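Benzoate transport porin BenP (PDB 5DL8) probably acts as an outer-membrane porin of the OprD family, letting small solutes such as benzoate cross the outer membrane of Acinetobacter baumannii. Local coordinates at residues 100-103 / 104-107; 187-191 / 192-196; 253-256 / 257-260. All blocks are in the same frame, centred on the assembly; numbering follows the deposited sequence.

Contact 1 (100-103 / 104-107); sequences PFNK and ETQS
Asn102 and Ser107 face each other as an antiparallel hydrogen-bonded pair, their CA atoms 5.2 Å apart, where the chain folds back from the short strand 101-102 into strand 107-123. Asn102 N gives a bond to Ser107 O (2.8 Å, 162° at the hydrogen), and Ser107 N returns one to Asn102 O. The same carbonyl oxygen also takes a weak bond from Gln106 N, so two successive residues oppose one: a G1 beta bulge, with Gln106 in the left-handed conformation at its first position. The side chain of Asn102, CG anti to the backbone N (chi1 -178°), reaches over the turn and accepts Glu104 N on OD1 at 3.3 Å, the donor tilted 32° from the amide plane. Its ND2 lies 3.1 Å from Thr105 OG1, though the angle is too poor for a hydrogen bond; the two side chains cross nearly at right angles. The Phe101 ring meets the backbone of Gln106 and Ser107 obliquely, Phe101 CE1 3.6 Å from Gln106 C, and Gln106 OE1 comes to 3.8 Å from Phe101 CZ. Ser107 OG turns instead to Asp91. Asparagine suits its place because its short side chain lets OD1 accept Glu104 N, while its backbone N-H and C=O pair with Ser107. One residue thus ties the exposed turn together at three points, and the ring shields part of the bulge backbone.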
ATOM      1  N   PRO A 100       2.397  17.406  -3.342  1.00 23.71           N
ATOM      2  CA  PRO A 100       3.559  17.934  -2.637  1.00 24.94           C
ATOM      3  C   PRO A 100       3.175  19.195  -1.856  1.00 27.46           C
ATOM      4  O   PRO A 100       2.150  19.894  -2.252  1.00 27.03           O
ATOM      5  CB  PRO A 100       4.512  18.352  -3.783  1.00 24.85           C
ATOM      6  CG  PRO A 100       4.071  17.558  -4.960  1.00 24.59           C
ATOM      7  CD  PRO A 100       2.614  17.294  -4.778  1.00 23.95           C
ATOM      8  N   PHE A 101       4.021  19.531  -0.906  1.00 26.34           N
ATOM      9  CA  PHE A 101       3.865  20.701  -0.143  1.00 27.99           C
ATOM     10  C   PHE A 101       5.197  21.401  -0.000  1.00 29.35           C
ATOM     11  O   PHE A 101       6.199  20.810   0.381  1.00 29.21           O
ATOM     12  CB  PHE A 101       3.291  20.358   1.218  1.00 27.82           C
ATOM     13  CG  PHE A 101       3.109  21.566   2.156  1.00 29.13           C
ATOM     14  CD1 PHE A 101       2.075  22.497   1.910  1.00 29.87           C
ATOM     15  CD2 PHE A 101       3.904  21.704   3.340  1.00 29.22           C
ATOM     16  CE1 PHE A 101       1.888  23.578   2.779  1.00 30.92           C
ATOM     17  CE2 PHE A 101       3.706  22.795   4.211  1.00 30.34           C
ATOM     18  CZ  PHE A 101       2.688  23.713   3.934  1.00 30.42           C
ATOM     19  N   ASN A 102       5.263  22.648  -0.365  1.00 29.94           N
ATOM     20  CA  ASN A 102       6.552  23.348  -0.152  1.00 32.73           C
ATOM     21  C   ASN A 102       6.512  23.908   1.300  1.00 34.28           C
ATOM     22  O   ASN A 102       5.697  24.843   1.647  1.00 33.43           O
ATOM     23  CB  ASN A 102       6.705  24.403  -1.230  1.00 33.23           C
ATOM     24  CG  ASN A 102       8.048  25.180  -1.148  1.00 33.95           C
ATOM     25  OD1 ASN A 102       8.770  25.099  -0.204  1.00 32.02           O
ATOM     26  ND2 ASN A 102       8.294  25.989  -2.152  1.00 34.45           N
ATOM     27  N   LYS A 103       7.340  23.332   2.139  1.00 36.01           N
ATOM     28  CA  LYS A 103       7.405  23.678   3.566  1.00 40.98           C
ATOM     29  C   LYS A 103       7.993  25.008   3.934  1.00 41.25           C
ATOM     30  O   LYS A 103       7.822  25.447   5.061  1.00 43.20           O
ATOM     31  CB  LYS A 103       8.320  22.758   4.353  1.00 43.78           C
ATOM     32  CG  LYS A 103       8.175  21.263   4.234  1.00 47.83           C
ATOM     33  CD  LYS A 103       9.222  20.699   5.266  1.00 51.65           C
ATOM     34  CE  LYS A 103       8.630  20.710   6.675  1.00 50.22           C
ATOM     35  NZ  LYS A 103       7.626  19.580   6.628  1.00 48.50           N
ATOM     36  N   GLU A 104       8.768  25.557   3.021  1.00 42.71           N
ATOM     37  CA  GLU A 104       9.477  26.827   3.216  1.00 44.25           C
ATOM     38  C   GLU A 104       8.537  27.971   2.968  1.00 41.71           C
ATOM     39  O   GLU A 104       8.427  28.916   3.774  1.00 38.74           O
ATOM     40  CB  GLU A 104      10.673  26.910   2.254  1.00 47.14           C
ATOM     41  CG  GLU A 104      11.835  26.018   2.631  1.00 52.79           C
ATOM     42  CD  GLU A 104      12.585  25.521   1.396  1.00 59.54           C
ATOM     43  OE1 GLU A 104      12.124  24.503   0.744  1.00 66.11           O
ATOM     44  OE2 GLU A 104      13.595  26.166   1.067  1.00 59.54           O
ATOM     45  N   THR A 105       7.880  27.879   1.803  1.00 40.72           N
ATOM     46  CA  THR A 105       6.900  28.859   1.384  1.00 38.40           C
ATOM     47  C   THR A 105       5.554  28.534   2.027  1.00 36.26           C
ATOM     48  O   THR A 105       4.722  29.393   2.117  1.00 34.57           O
ATOM     49  CB  THR A 105       6.748  28.934  -0.116  1.00 38.48           C
ATOM     50  OG1 THR A 105       6.291  27.691  -0.586  1.00 36.98           O
ATOM     51  CG2 THR A 105       8.080  29.249  -0.775  1.00 39.87           C
ATOM     52  N   GLN A 106       5.348  27.319   2.519  1.00 35.86           N
ATOM     53  CA  GLN A 106       4.013  26.948   3.069  1.00 36.57           C
ATOM     54  C   GLN A 106       2.883  26.916   2.047  1.00 32.83           C
ATOM     55  O   GLN A 106       1.801  27.503   2.298  1.00 31.64           O
ATOM     56  CB  GLN A 106       3.595  27.925   4.178  1.00 42.48           C
ATOM     57  CG  GLN A 106       4.575  28.013   5.325  1.00 49.85           C
ATOM     58  CD  GLN A 106       3.988  27.275   6.490  1.00 56.55           C
ATOM     59  OE1 GLN A 106       4.061  26.014   6.574  1.00 62.00           O
ATOM     60  NE2 GLN A 106       3.351  28.048   7.401  1.00 61.65           N
ATOM     61  N   SER A 107       3.195  26.403   0.877  1.00 31.28           N
ATOM     62  CA  SER A 107       2.310  26.341  -0.239  1.00 32.71           C
ATOM     63  C   SER A 107       2.109  24.913  -0.793  1.00 30.64           C
ATOM     64  O   SER A 107       3.036  24.183  -1.003  1.00 29.86           O
ATOM     65  CB  SER A 107       2.714  27.353  -1.322  1.00 35.39           C
ATOM     66  OG  SER A 107       1.841  27.338  -2.472  1.00 35.47           O
TER

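Contact 2 (187-191 / 192-196)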
ATOM      1  N   SER A 187      13.805   7.182   4.344  1.00 23.45           N
ATOM      2  CA  SER A 187      14.267   7.779   5.563  1.00 24.67           C
ATOM      3  C   SER A 187      13.396   7.431   6.775  1.00 24.00           C
ATOM      4  O   SER A 187      12.276   6.978   6.622  1.00 24.55           O
ATOM      5  CB  SER A 187      14.381   9.343   5.419  1.00 25.61           C
ATOM      6  OG  SER A 187      13.148   9.968   4.995  1.00 25.74           O
ATOM      7  N   PHE A 188      13.912   7.659   7.980  1.00 23.88           N
ATOM      8  CA  PHE A 188      13.112   7.563   9.179  1.00 25.31           C
ATOM      9  C   PHE A 188      13.412   8.816  10.019  1.00 27.95           C
ATOM     10  O   PHE A 188      14.602   9.260  10.212  1.00 27.82           O
ATOM     11  CB  PHE A 188      13.444   6.261   9.920  1.00 26.05           C
ATOM     12  CG  PHE A 188      12.602   5.984  11.143  1.00 26.88           C
ATOM     13  CD1 PHE A 188      11.404   5.244  11.061  1.00 28.45           C
ATOM     14  CD2 PHE A 188      13.019   6.360  12.395  1.00 27.26           C
ATOM     15  CE1 PHE A 188      10.654   4.963  12.220  1.00 28.63           C
ATOM     16  CE2 PHE A 188      12.247   6.125  13.529  1.00 27.35           C
ATOM     17  CZ  PHE A 188      11.071   5.403  13.459  1.00 27.44           C
ATOM     18  N   THR A 189      12.339   9.267  10.649  1.00 30.28           N
ATOM     19  CA  THR A 189      12.329  10.467  11.436  1.00 33.23           C
ATOM     20  C   THR A 189      11.860  10.218  12.888  1.00 32.85           C
ATOM     21  O   THR A 189      10.821   9.598  13.125  1.00 33.05           O
ATOM     22  CB  THR A 189      11.446  11.548  10.652  1.00 33.02           C
ATOM     23  OG1 THR A 189      12.110  11.846   9.395  1.00 34.95           O
ATOM     24  CG2 THR A 189      11.356  12.804  11.419  1.00 33.43           C
ATOM     25  N   ALA A 190      12.578  10.767  13.877  1.00 32.75           N
ATOM     26  CA  ALA A 190      12.004  10.791  15.242  1.00 30.56           C
ATOM     27  C   ALA A 190      12.552  11.988  15.999  1.00 30.08           C
ATOM     28  O   ALA A 190      13.745  12.334  15.825  1.00 30.12           O
ATOM     29  CB  ALA A 190      12.305   9.548  15.985  1.00 30.97           C
ATOM     30  N   ASN A 191      11.659  12.577  16.841  1.00 28.93           N
ATOM     31  CA  ASN A 191      11.933  13.665  17.683  1.00 30.29           C
ATOM     32  C   ASN A 191      12.409  14.825  16.732  1.00 30.48           C
ATOM     33  O   ASN A 191      13.362  15.523  17.063  1.00 30.00           O
ATOM     34  CB  ASN A 191      13.074  13.332  18.706  1.00 30.32           C
ATOM     35  CG  ASN A 191      13.344  14.484  19.620  1.00 31.30           C
ATOM     36  OD1 ASN A 191      12.424  15.241  19.916  1.00 30.80           O
ATOM     37  ND2 ASN A 191      14.603  14.685  20.012  1.00 31.30           N
ATOM     38  N   GLY A 192      11.807  14.897  15.532  1.00 31.21           N
ATOM     39  CA  GLY A 192      12.055  15.989  14.496  1.00 32.00           C
ATOM     40  C   GLY A 192      13.441  15.882  13.883  1.00 33.73           C
ATOM     41  O   GLY A 192      13.921  16.840  13.362  1.00 33.53           O
ATOM     42  N   ILE A 193      14.141  14.722  14.062  1.00 32.80           N
ATOM     43  CA  ILE A 193      15.413  14.469  13.449  1.00 32.41           C
ATOM     44  C   ILE A 193      15.230  13.351  12.401  1.00 31.92           C
ATOM     45  O   ILE A 193      14.763  12.221  12.775  1.00 29.86           O
ATOM     46  CB  ILE A 193      16.466  14.067  14.472  1.00 33.29           C
ATOM     47  CG1 ILE A 193      16.798  15.243  15.396  1.00 34.12           C
ATOM     48  CG2 ILE A 193      17.803  13.657  13.764  1.00 33.54           C
ATOM     49  CD1 ILE A 193      17.648  14.780  16.657  1.00 36.33           C
ATOM     50  N   THR A 194      15.648  13.668  11.142  1.00 31.51           N
ATOM     51  CA  THR A 194      15.603  12.776   9.994  1.00 33.15           C
ATOM     52  C   THR A 194      16.962  12.130   9.634  1.00 34.25           C
ATOM     53  O   THR A 194      17.935  12.833   9.572  1.00 38.79           O
ATOM     54  CB  THR A 194      14.993  13.467   8.740  1.00 32.77           C
ATOM     55  OG1 THR A 194      13.618  13.825   9.031  1.00 33.64           O
ATOM     56  CG2 THR A 194      14.859  12.464   7.517  1.00 32.46           C
ATOM     57  N   LYS A 195      17.001  10.820   9.421  1.00 34.27           N
ATOM     58  CA  LYS A 195      18.124  10.098   8.853  1.00 33.61           C
ATOM     59  C   LYS A 195      17.708   9.342   7.614  1.00 31.95           C
ATOM     60  O   LYS A 195      16.626   8.751   7.568  1.00 29.51           O
ATOM     61  CB  LYS A 195      18.629   9.126   9.841  1.00 36.34           C
ATOM     62  CG  LYS A 195      20.144   8.901   9.716  1.00 42.11           C
ATOM     63  CD  LYS A 195      20.464   7.471  10.159  1.00 44.92           C
ATOM     64  CE  LYS A 195      21.954   7.174  10.381  1.00 50.41           C
ATOM     65  NZ  LYS A 195      22.016   5.849  11.178  1.00 51.33           N
ATOM     66  N   GLU A 196      18.580   9.354   6.601  1.00 32.15           N
ATOM     67  CA  GLU A 196      18.368   8.667   5.307  1.00 31.67           C
ATOM     68  C   GLU A 196      19.096   7.358   5.257  1.00 32.13           C
ATOM     69  O   GLU A 196      20.123   7.232   5.902  1.00 30.32           O
ATOM     70  CB  GLU A 196      18.983   9.501   4.175  1.00 34.17           C
ATOM     71  CG  GLU A 196      18.420  10.923   4.060  1.00 35.91           C
ATOM     72  CD  GLU A 196      18.933  11.684   2.885  1.00 36.97           C
ATOM     73  OE1 GLU A 196      20.068  12.148   2.982  1.00 43.22           O
ATOM     74  OE2 GLU A 196      18.198  11.799   1.895  1.00 40.85           O
TER
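Ser187 to Ala190 and Ile193 to Glu196 run antiparallel at 161°, their axes 4.7 Å apart at the closest, joined by a type I' turn from Ala190 to Ile193. Phe188 pairs with Lys195 and Ala190 with Ile193 through two backbone bonds each; Lys195 N to Phe188 O is almost straight. Between them, the non-hydrogen-bonded pair Thr189 and Thr194 meets through side chains: Thr194 OG1 donates to Thr189 OG1, modelled at 2.5 Å, shorter than usual, so the exact length is doubtful. Both hydroxyls stand beside their own backbone N (chi1 -64° and -63°), which turns the two oxygens toward each other. Asp297 draws Thr189 OG1 and Ser187 OG to one carboxylate oxygen, binding this face to a neighbouring loop. Farther along it, Ser187 CB packs on Thr194 CG2 (3.8 Å) and lies close to the carbonyl oxygen Lys195 O (3.2 Å). Phe188, Ala190, Ile193 and Lys195 occupy the other face. Asn191 and Gly192 both have positive phi, which asparagine tolerates well and glycine readily adopts. Beta-branched threonines suit extended strands, and the whole is a beta hairpin with a two-residue type I' turn, a small two-stranded sheet in the long connection between strands 165-176 and 200-210.

Contact 3 (253-256 / 257-260); sequences AKDD and GNTF
Asp255, at the end of strand 243-255, points toward 257-260, and its OD2 comes to 3.2 Å from Asn258 O. Ala253, the first residue of the segment, has a small side chain buried against Tyr293 and Pro294. Lys254 follows on the exposed side, with a weak hydrogen bond to Ile262 O. At Asp255, CG sits between the backbone N and the carbonyl carbon (chi1 67°), which swings the carboxylate over the returning chain. There its OD1 is 3.5 Å from Gly257 O; both oxygen pairs are acceptor beside acceptor, so neither is a bond. Phe260 N is also near Asp255 OD2, at 3.5 Å, but bonds weakly to Asn258 O; OD2 has its hydrogen bond from Asp261 N. Asp256 points away from 257-260, and its carboxylate bonds outside the two segments: OD2 accepts Asp224 N and OD1 accepts Asn227 ND2. Gly257 then has a positive phi, which glycine reaches easily. Its carbonyl receives Asn258 ND2 at 3.2 Å, a straight bond (175°) in the Asn258 amide plane, although the donor stands above the carbonyl plane. Farther on, Thr259 CG2 sits 3.3 Å above the centre of the Phe260 ring. Aspartate suits both places: each short carboxylate reaches a backbone N-H, Asp261 N for Asp255 and Asp224 N for Asp256. The arrangement is an irregular loop connecting strands 243-255 and 263-275 of the porin beta-barrel.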
ATOM      1  N   ALA A 253      10.598  -5.908  13.930  1.00 24.43           N
ATOM      2  CA  ALA A 253      11.432  -4.700  13.566  1.00 25.81           C
ATOM      3  C   ALA A 253      12.485  -4.317  14.686  1.00 26.04           C
ATOM      4  O   ALA A 253      12.167  -4.069  15.837  1.00 24.33           O
ATOM      5  CB  ALA A 253      10.532  -3.507  13.284  1.00 24.29           C
ATOM      6  N   LYS A 254      13.710  -4.195  14.254  1.00 27.99           N
ATOM      7  CA  LYS A 254      14.793  -3.883  15.110  1.00 31.77           C
ATOM      8  C   LYS A 254      15.807  -2.969  14.491  1.00 32.22           C
ATOM      9  O   LYS A 254      16.206  -3.184  13.348  1.00 30.45           O
ATOM     10  CB  LYS A 254      15.491  -5.215  15.454  1.00 35.99           C
ATOM     11  CG  LYS A 254      16.182  -5.176  16.744  1.00 40.11           C
ATOM     12  CD  LYS A 254      15.156  -5.414  17.863  1.00 43.51           C
ATOM     13  CE  LYS A 254      15.859  -5.285  19.262  1.00 46.53           C
ATOM     14  NZ  LYS A 254      16.296  -3.876  19.705  1.00 47.47           N
ATOM     15  N   ASP A 255      16.346  -1.994  15.226  1.00 35.13           N
ATOM     16  CA  ASP A 255      17.211  -0.999  14.460  1.00 40.79           C
ATOM     17  C   ASP A 255      18.533  -1.582  13.869  1.00 42.52           C
ATOM     18  O   ASP A 255      19.038  -2.490  14.455  1.00 41.91           O
ATOM     19  CB  ASP A 255      17.431   0.311  15.219  1.00 43.04           C
ATOM     20  CG  ASP A 255      18.188   0.115  16.346  1.00 45.60           C
ATOM     21  OD1 ASP A 255      18.365  -1.094  16.696  1.00 59.48           O
ATOM     22  OD2 ASP A 255      18.670   1.075  16.869  1.00 49.79           O
ATOM     23  N   ASP A 256      19.004  -1.070  12.695  1.00 45.08           N
ATOM     24  CA  ASP A 256      20.162  -1.623  11.913  1.00 49.46           C
ATOM     25  C   ASP A 256      21.366  -0.833  12.337  1.00 55.45           C
ATOM     26  O   ASP A 256      21.481   0.390  12.005  1.00 57.25           O
ATOM     27  CB  ASP A 256      20.066  -1.552  10.370  1.00 47.68           C
ATOM     28  CG  ASP A 256      21.353  -2.099   9.644  1.00 47.61           C
ATOM     29  OD1 ASP A 256      21.804  -3.223   9.901  1.00 46.73           O
ATOM     30  OD2 ASP A 256      21.928  -1.419   8.767  1.00 47.68           O
ATOM     31  N   GLY A 257      22.230  -1.569  13.044  1.00 57.96           N
ATOM     32  CA  GLY A 257      23.143  -1.018  14.005  1.00 62.39           C
ATOM     33  C   GLY A 257      22.384  -0.440  15.202  1.00 62.23           C
ATOM     34  O   GLY A 257      21.756  -1.192  15.974  1.00 58.30           O
ATOM     35  N   ASN A 258      22.489   0.904  15.303  1.00 65.58           N
ATOM     36  CA  ASN A 258      21.939   1.768  16.361  1.00 67.42           C
ATOM     37  C   ASN A 258      21.161   3.023  15.757  1.00 68.10           C
ATOM     38  O   ASN A 258      20.297   2.837  14.796  1.00 67.38           O
ATOM     39  CB  ASN A 258      23.056   2.126  17.354  1.00 68.02           C
ATOM     40  CG  ASN A 258      22.874   1.475  18.737  1.00 70.56           C
ATOM     41  OD1 ASN A 258      23.146   2.106  19.754  1.00 69.40           O
ATOM     42  ND2 ASN A 258      22.480   0.200  18.779  1.00 69.18           N
ATOM     43  N   THR A 259      21.454   4.245  16.265  1.00 65.55           N
ATOM     44  CA  THR A 259      20.590   5.454  16.118  1.00 63.74           C
ATOM     45  C   THR A 259      19.130   5.428  16.740  1.00 58.30           C
ATOM     46  O   THR A 259      18.868   6.271  17.578  1.00 60.07           O
ATOM     47  CB  THR A 259      20.537   5.986  14.640  1.00 62.44           C
ATOM     48  OG1 THR A 259      21.750   6.627  14.276  1.00 59.36           O
ATOM     49  CG2 THR A 259      19.495   7.036  14.476  1.00 64.38           C
ATOM     50  N   PHE A 260      18.207   4.529  16.359  1.00 54.50           N
ATOM     51  CA  PHE A 260      16.807   4.655  16.798  1.00 50.30           C
ATOM     52  C   PHE A 260      16.288   3.832  17.981  1.00 46.08           C
ATOM     53  O   PHE A 260      15.226   4.120  18.576  1.00 43.50           O
ATOM     54  CB  PHE A 260      15.829   4.537  15.592  1.00 50.08           C
ATOM     55  CG  PHE A 260      16.099   5.527  14.496  1.00 48.79           C
ATOM     56  CD1 PHE A 260      15.729   6.899  14.635  1.00 50.60           C
ATOM     57  CD2 PHE A 260      16.766   5.133  13.345  1.00 49.08           C
ATOM     58  CE1 PHE A 260      15.973   7.832  13.616  1.00 50.06           C
ATOM     59  CE2 PHE A 260      17.058   6.062  12.328  1.00 50.34           C
ATOM     60  CZ  PHE A 260      16.652   7.419  12.454  1.00 51.19           C
TER

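The three contacts follow one another along the chain, and contacts 2 and 3 touch. Their centres are 12 Å apart: Lys195 NZ makes a probable hydrogen bond to Thr259 OG1 at 3.2 Å, and the Phe188 and Phe260 rings meet edge-to-face, with Phe188 CD2 3.5 Å from Phe260 CE1. The ring of Phe260 also receives Lys195 CB, so the hairpin rests on the loop after strand 243-255. Asp224 joins the two as well, its O accepting Lys195 NZ and its N bonding to Asp256. Contact 1 stands apart, about 9 Å from contact 2 and about 16 Å from contact 3 at the nearest atoms. All three lie away from the calcium sites.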